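Local coordinates for protein kallistatin (Homo sapiens, PDB 6F4V) that inhibits the serine protease tissue kallikrein as a secreted serpin, forming a stable one-to-one complex with the enzyme as its reactive site is cleaved, at residues S67-D70 with V71-F75; Y127-V130 with G131-L135. All coordinates share one frame; numbering follows the deposited sequence.

Both contacts are first turns of helices, each opened by a polar side chain at the N-cap, but the capping is done differently. In contact 1, at the start of helix 68-83, Ser67 and Asp70 exchange bonds in a full capping box; in contact 2, at the start of helix 129-143, Asp128 caps with its carboxylate. They follow one another along the chain within the same serpin fold, their centres 34 Å apart and their nearest atoms about 23 Å apart, so neither touches the other. The residues binding the sodium ion, Tyr224 and Gly226, and those of the glycan pocket, such as Arg213 and Arg254, belong to neither contact.

Contact 1: S67-D70 with V71-F75; sequences SESD and VHRGF
Ser69 and Arg73 meet on the outer side of the first turn of helix 68-83. The Ser69 hydroxyl stands anti to the backbone N (chi1 178°), which sets OG 3.8 Å from Arg73 CG. The arginine chain brings this CG close to the Ser69 carbonyl oxygen as well, and bends just beyond it. A water then spans the two side chains: it lies 2.5 Å from Ser69 OG and accepts from Arg73 NE at 2.7 Å, in the plane of the guanidinium and at its edge. Farther out, Arg73 NH1 is hydrogen-bonded to Gln76.

On another side of the turn Glu68 O lies obliquely to the His72 ring, 3.3 Å from CD2. That oxygen also takes the His72 N-H at 3.0 Å, the donor lying nearly in line with the C=O bond. The acid end of Glu68 turns to a salt bridge with Arg52, while His72 ND1 is hydrogen-bonded to the Tyr117 hydroxyl. Val71 splits its branches: CG2 rests 3.5 Å from Ser67 O, and CG1 meets the edge of the Phe75 ring in its plane. Val71 also touches Leu56 of helix 49-58, and Phe75 packs on helix 33-44, so this side faces the protein interior.

At the N-terminus of the helix, Ser67 OG accepts from Asp70 N at 2.9 Å. Asp70 CG, beside its backbone N (chi1 -71°), carries the carboxylate back to the cap, where OD2 accepts from Ser67 N at 2.9 Å from above the carboxylate plane. These reciprocal bonds occupy the N-H groups of the N-cap residue and of the residue three further on, and are the signature of a capping box.

Contact 2: Y127-V130 with G131-L135; sequences YDTV and GTIQL
Asp128 grips the first turn of helix 129-143 through both its carboxylate and its carbonyl. As the N-cap, it holds CG anti to its backbone N (chi1 -174°), carrying OD1 to Gly131 N at 2.9 Å. The N-H comes well out of the carboxylate plane, 58° above it. Asp128 is also the centre of an inverse gamma turn, leading the loop into the helix.

Among the other polar contacts, Asp128 O accepts a hydrogen bond from Thr132 N at 3.0 Å and lies 2.9 Å from Thr132 OG1, which is also hydrogen-bonded to Thr124 OG1. Ile133 N reaches Thr129 O at 3.0 Å, and Gln134 N reaches Val130 O, continuing the helical pattern.

The nonpolar part is slight. Thr129 and Ile133 run side by side in the same direction, the methyl CG2 of the threonine 4.0 Å from Ile133 CD1, while Thr129 also touches Lys157.

The chemistry is thus chiefly that of an acidic, presumably charged, cap on a surface helix: a carboxylate placed at the N-terminus, where it probably interacts favourably with the helix dipole.

Contact 1: S67-D70 with V71-F75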
ATOM      1  N   SER A  67       9.134  21.984   2.353  1.00 35.88           N
ATOM      2  CA  SER A  67       8.740  22.338   3.700  1.00 36.65           C
ATOM      3  C   SER A  67       7.774  21.299   4.253  1.00 36.70           C
ATOM      4  O   SER A  67       7.148  20.507   3.511  1.00 33.35           O
ATOM      5  CB  SER A  67       8.056  23.703   3.705  1.00 37.96           C
ATOM      6  OG  SER A  67       6.789  23.631   3.076  1.00 38.22           O
ATOM      7  N   GLU A  68       7.631  21.337   5.561  1.00 37.13           N
ATOM      8  CA  GLU A  68       6.670  20.492   6.254  1.00 39.42           C
ATOM      9  C   GLU A  68       5.290  20.745   5.711  1.00 37.66           C
ATOM     10  O   GLU A  68       4.518  19.804   5.471  1.00 36.40           O
ATOM     11  CB  GLU A  68       6.656  20.826   7.721  1.00 43.64           C
ATOM     12  CG  GLU A  68       6.949  19.667   8.602  1.00 48.31           C
ATOM     13  CD  GLU A  68       7.081  20.138  10.012  1.00 52.31           C
ATOM     14  OE1 GLU A  68       8.209  20.077  10.538  1.00 58.26           O
ATOM     15  OE2 GLU A  68       6.048  20.595  10.557  1.00 55.76           O
ATOM     16  N   SER A  69       4.990  22.027   5.522  1.00 35.53           N
ATOM     17  CA  SER A  69       3.737  22.447   4.919  1.00 35.76           C
ATOM     18  C   SER A  69       3.527  21.861   3.516  1.00 34.07           C
ATOM     19  O   SER A  69       2.428  21.408   3.214  1.00 33.47           O
ATOM     20  CB  SER A  69       3.604  23.984   4.938  1.00 36.82           C
ATOM     21  OG  SER A  69       2.411  24.392   4.307  1.00 37.79           O
ATOM     22  N   ASP A  70       4.566  21.825   2.682  1.00 32.59           N
ATOM     23  CA  ASP A  70       4.464  21.183   1.367  1.00 32.54           C
ATOM     24  C   ASP A  70       4.065  19.689   1.516  1.00 29.56           C
ATOM     25  O   ASP A  70       3.296  19.173   0.712  1.00 29.29           O
ATOM     26  CB  ASP A  70       5.819  21.190   0.610  1.00 34.75           C
ATOM     27  CG  ASP A  70       6.251  22.577   0.105  1.00 37.93           C
ATOM     28  OD1 ASP A  70       5.382  23.396  -0.280  1.00 38.20           O
ATOM     29  OD2 ASP A  70       7.491  22.795   0.077  1.00 39.30           O
ATOM     30  N   VAL A  71       4.611  19.011   2.509  1.00 28.03           N
ATOM     31  CA  VAL A  71       4.325  17.568   2.709  1.00 27.62           C
ATOM     32  C   VAL A  71       2.869  17.402   3.098  1.00 27.06           C
ATOM     33  O   VAL A  71       2.137  16.656   2.461  1.00 24.98           O
ATOM     34  CB  VAL A  71       5.276  16.956   3.751  1.00 27.90           C
ATOM     35  CG1 VAL A  71       4.903  15.512   4.078  1.00 28.17           C
ATOM     36  CG2 VAL A  71       6.711  17.015   3.221  1.00 28.77           C
ATOM     37  N   HIS A  72       2.440  18.120   4.142  1.00 26.71           N
ATOM     38  CA  HIS A  72       1.097  17.935   4.680  1.00 26.61           C
ATOM     39  C   HIS A  72       0.008  18.400   3.723  1.00 26.35           C
ATOM     40  O   HIS A  72      -0.986  17.708   3.513  1.00 25.41           O
ATOM     41  CB  HIS A  72       0.973  18.578   6.047  1.00 27.89           C
ATOM     42  CG  HIS A  72       1.787  17.887   7.088  1.00 28.12           C
ATOM     43  ND1 HIS A  72       1.575  16.567   7.419  1.00 28.49           N
ATOM     44  CD2 HIS A  72       2.809  18.318   7.873  1.00 29.86           C
ATOM     45  CE1 HIS A  72       2.439  16.215   8.357  1.00 28.69           C
ATOM     46  NE2 HIS A  72       3.207  17.252   8.645  1.00 28.68           N
ATOM     47  N   ARG A  73       0.201  19.556   3.113  1.00 26.97           N
ATOM     48  CA  ARG A  73      -0.733  20.014   2.087  1.00 27.51           C
ATOM     49  C   ARG A  73      -0.767  19.095   0.858  1.00 27.12           C
ATOM     50  O   ARG A  73      -1.827  18.882   0.258  1.00 26.34           O
ATOM     51  CB  ARG A  73      -0.396  21.466   1.702  1.00 30.26           C
ATOM     52  CG  ARG A  73      -0.561  22.448   2.850  1.00 31.89           C
ATOM     53  CD  ARG A  73      -1.932  22.387   3.509  1.00 34.11           C
ATOM     54  NE  ARG A  73      -2.037  23.298   4.652  1.00 36.90           N
ATOM     55  CZ  ARG A  73      -3.139  23.456   5.396  1.00 39.10           C
ATOM     56  NH1 ARG A  73      -4.266  22.790   5.108  1.00 38.59           N
ATOM     57  NH2 ARG A  73      -3.114  24.289   6.432  1.00 38.72           N
ATOM     58  N   GLY A  74       0.393  18.528   0.507  1.00 26.77           N
ATOM     59  CA  GLY A  74       0.473  17.499  -0.528  1.00 27.43           C
ATOM     60  C   GLY A  74      -0.412  16.302  -0.196  1.00 25.91           C
ATOM     61  O   GLY A  74      -1.216  15.867  -1.022  1.00 26.82           O
ATOM     62  N   PHE A  75      -0.308  15.794   1.023  1.00 24.92           N
ATOM     63  CA  PHE A  75      -1.181  14.672   1.441  1.00 25.08           C
ATOM     64  C   PHE A  75      -2.651  15.076   1.445  1.00 25.73           C
ATOM     65  O   PHE A  75      -3.491  14.315   1.021  1.00 25.40           O
ATOM     66  CB  PHE A  75      -0.784  14.103   2.814  1.00 24.64           C
ATOM     67  CG  PHE A  75       0.347  13.112   2.745  1.00 23.56           C
ATOM     68  CD1 PHE A  75       0.113  11.812   2.262  1.00 23.70           C
ATOM     69  CD2 PHE A  75       1.613  13.446   3.124  1.00 24.13           C
ATOM     70  CE1 PHE A  75       1.132  10.883   2.179  1.00 23.44           C
ATOM     71  CE2 PHE A  75       2.648  12.509   3.054  1.00 23.62           C
ATOM     72  CZ  PHE A  75       2.396  11.224   2.571  1.00 23.39           C
TER
HETATM   73  O   HOH W   1       0.241  24.525   5.558  1.00 43.53           O

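Contact 2: Y127-V130 with G131-L135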
ATOM      1  N   TYR A 127      -8.187   0.863  29.277  1.00 51.81           N
ATOM      2  CA  TYR A 127      -8.222  -0.190  30.322  1.00 54.25           C
ATOM      3  C   TYR A 127      -9.016  -1.401  29.840  1.00 51.28           C
ATOM      4  O   TYR A 127      -8.689  -2.535  30.173  1.00 53.72           O
ATOM      5  CB  TYR A 127      -8.823   0.318  31.648  1.00 60.02           C
ATOM      6  CG  TYR A 127      -8.108   1.502  32.277  1.00 64.82           C
ATOM      7  CD1 TYR A 127      -6.712   1.503  32.455  1.00 67.54           C
ATOM      8  CD2 TYR A 127      -8.833   2.627  32.721  1.00 69.22           C
ATOM      9  CE1 TYR A 127      -6.062   2.595  33.035  1.00 69.31           C
ATOM     10  CE2 TYR A 127      -8.191   3.718  33.304  1.00 70.94           C
ATOM     11  CZ  TYR A 127      -6.809   3.696  33.459  1.00 71.10           C
ATOM     12  OH  TYR A 127      -6.183   4.782  34.031  1.00 74.59           O
ATOM     13  N   ASP A 128     -10.057  -1.147  29.050  1.00 48.34           N
ATOM     14  CA  ASP A 128     -10.815  -2.191  28.370  1.00 47.54           C
ATOM     15  C   ASP A 128     -10.103  -2.552  27.048  1.00 47.63           C
ATOM     16  O   ASP A 128     -10.482  -2.102  25.967  1.00 45.18           O
ATOM     17  CB  ASP A 128     -12.250  -1.707  28.143  1.00 47.11           C
ATOM     18  CG  ASP A 128     -13.165  -2.776  27.578  1.00 47.71           C
ATOM     19  OD1 ASP A 128     -12.732  -3.925  27.341  1.00 46.23           O
ATOM     20  OD2 ASP A 128     -14.345  -2.440  27.345  1.00 50.09           O
ATOM     21  N   THR A 129      -9.072  -3.373  27.171  1.00 48.48           N
ATOM     22  CA  THR A 129      -8.279  -3.833  26.040  1.00 50.39           C
ATOM     23  C   THR A 129      -9.136  -4.590  25.023  1.00 51.26           C
ATOM     24  O   THR A 129      -9.067  -4.307  23.821  1.00 51.52           O
ATOM     25  CB  THR A 129      -7.108  -4.697  26.542  1.00 52.26           C
ATOM     26  OG1 THR A 129      -6.305  -3.907  27.430  1.00 52.75           O
ATOM     27  CG2 THR A 129      -6.235  -5.191  25.380  1.00 53.28           C
ATOM     28  N   VAL A 130      -9.969  -5.518  25.496  1.00 51.06           N
ATOM     29  CA  VAL A 130     -10.813  -6.319  24.597  1.00 50.07           C
ATOM     30  C   VAL A 130     -11.808  -5.445  23.810  1.00 49.50           C
ATOM     31  O   VAL A 130     -11.923  -5.566  22.577  1.00 49.07           O
ATOM     32  CB  VAL A 130     -11.544  -7.454  25.361  1.00 51.59           C
ATOM     33  CG1 VAL A 130     -12.645  -8.100  24.518  1.00 51.84           C
ATOM     34  CG2 VAL A 130     -10.538  -8.511  25.801  1.00 51.97           C
ATOM     35  N   GLY A 131     -12.518  -4.577  24.522  1.00 47.21           N
ATOM     36  CA  GLY A 131     -13.482  -3.675  23.904  1.00 45.76           C
ATOM     37  C   GLY A 131     -12.858  -2.680  22.923  1.00 43.99           C
ATOM     38  O   GLY A 131     -13.468  -2.332  21.911  1.00 43.14           O
ATOM     39  N   THR A 132     -11.657  -2.210  23.234  1.00 42.32           N
ATOM     40  CA  THR A 132     -10.995  -1.198  22.409  1.00 41.92           C
ATOM     41  C   THR A 132     -10.463  -1.838  21.121  1.00 40.87           C
ATOM     42  O   THR A 132     -10.630  -1.279  20.055  1.00 40.52           O
ATOM     43  CB  THR A 132      -9.870  -0.476  23.194  1.00 41.68           C
ATOM     44  OG1 THR A 132     -10.446   0.280  24.267  1.00 40.95           O
ATOM     45  CG2 THR A 132      -9.086   0.509  22.291  1.00 40.97           C
ATOM     46  N   ILE A 133      -9.842  -3.008  21.234  1.00 42.32           N
ATOM     47  CA  ILE A 133      -9.439  -3.803  20.080  1.00 42.78           C
ATOM     48  C   ILE A 133     -10.625  -4.054  19.147  1.00 43.33           C
ATOM     49  O   ILE A 133     -10.502  -3.875  17.927  1.00 40.46           O
ATOM     50  CB  ILE A 133      -8.742  -5.122  20.485  1.00 44.42           C
ATOM     51  CG1 ILE A 133      -7.289  -4.831  20.887  1.00 45.42           C
ATOM     52  CG2 ILE A 133      -8.729  -6.138  19.336  1.00 45.08           C
ATOM     53  CD1 ILE A 133      -6.526  -6.023  21.440  1.00 46.72           C
ATOM     54  N   GLN A 134     -11.760  -4.468  19.713  1.00 42.95           N
ATOM     55  CA  GLN A 134     -12.962  -4.711  18.903  1.00 43.12           C
ATOM     56  C   GLN A 134     -13.450  -3.417  18.229  1.00 41.72           C
ATOM     57  O   GLN A 134     -13.791  -3.436  17.038  1.00 42.09           O
ATOM     58  CB  GLN A 134     -14.085  -5.340  19.753  1.00 45.49           C
ATOM     59  CG  GLN A 134     -15.216  -5.979  18.945  1.00 47.02           C
ATOM     60  CD  GLN A 134     -16.504  -6.156  19.744  0.34 48.12           C
ATOM     61  OE1 GLN A 134     -16.849  -5.330  20.588  0.43 48.36           O
ATOM     62  NE2 GLN A 134     -17.230  -7.233  19.461  0.59 49.02           N
ATOM     63  N   LEU A 135     -13.492  -2.311  18.978  1.00 40.17           N
ATOM     64  CA  LEU A 135     -13.937  -1.026  18.420  1.00 40.05           C
ATOM     65  C   LEU A 135     -13.069  -0.587  17.216  1.00 37.83           C
ATOM     66  O   LEU A 135     -13.593  -0.191  16.174  1.00 36.67           O
ATOM     67  CB  LEU A 135     -13.929   0.064  19.495  1.00 41.15           C
ATOM     68  CG  LEU A 135     -14.342   1.481  19.063  1.00 42.40           C
ATOM     69  CD1 LEU A 135     -15.853   1.604  18.848  1.00 43.99           C
ATOM     70  CD2 LEU A 135     -13.840   2.520  20.057  1.00 43.27           C
TER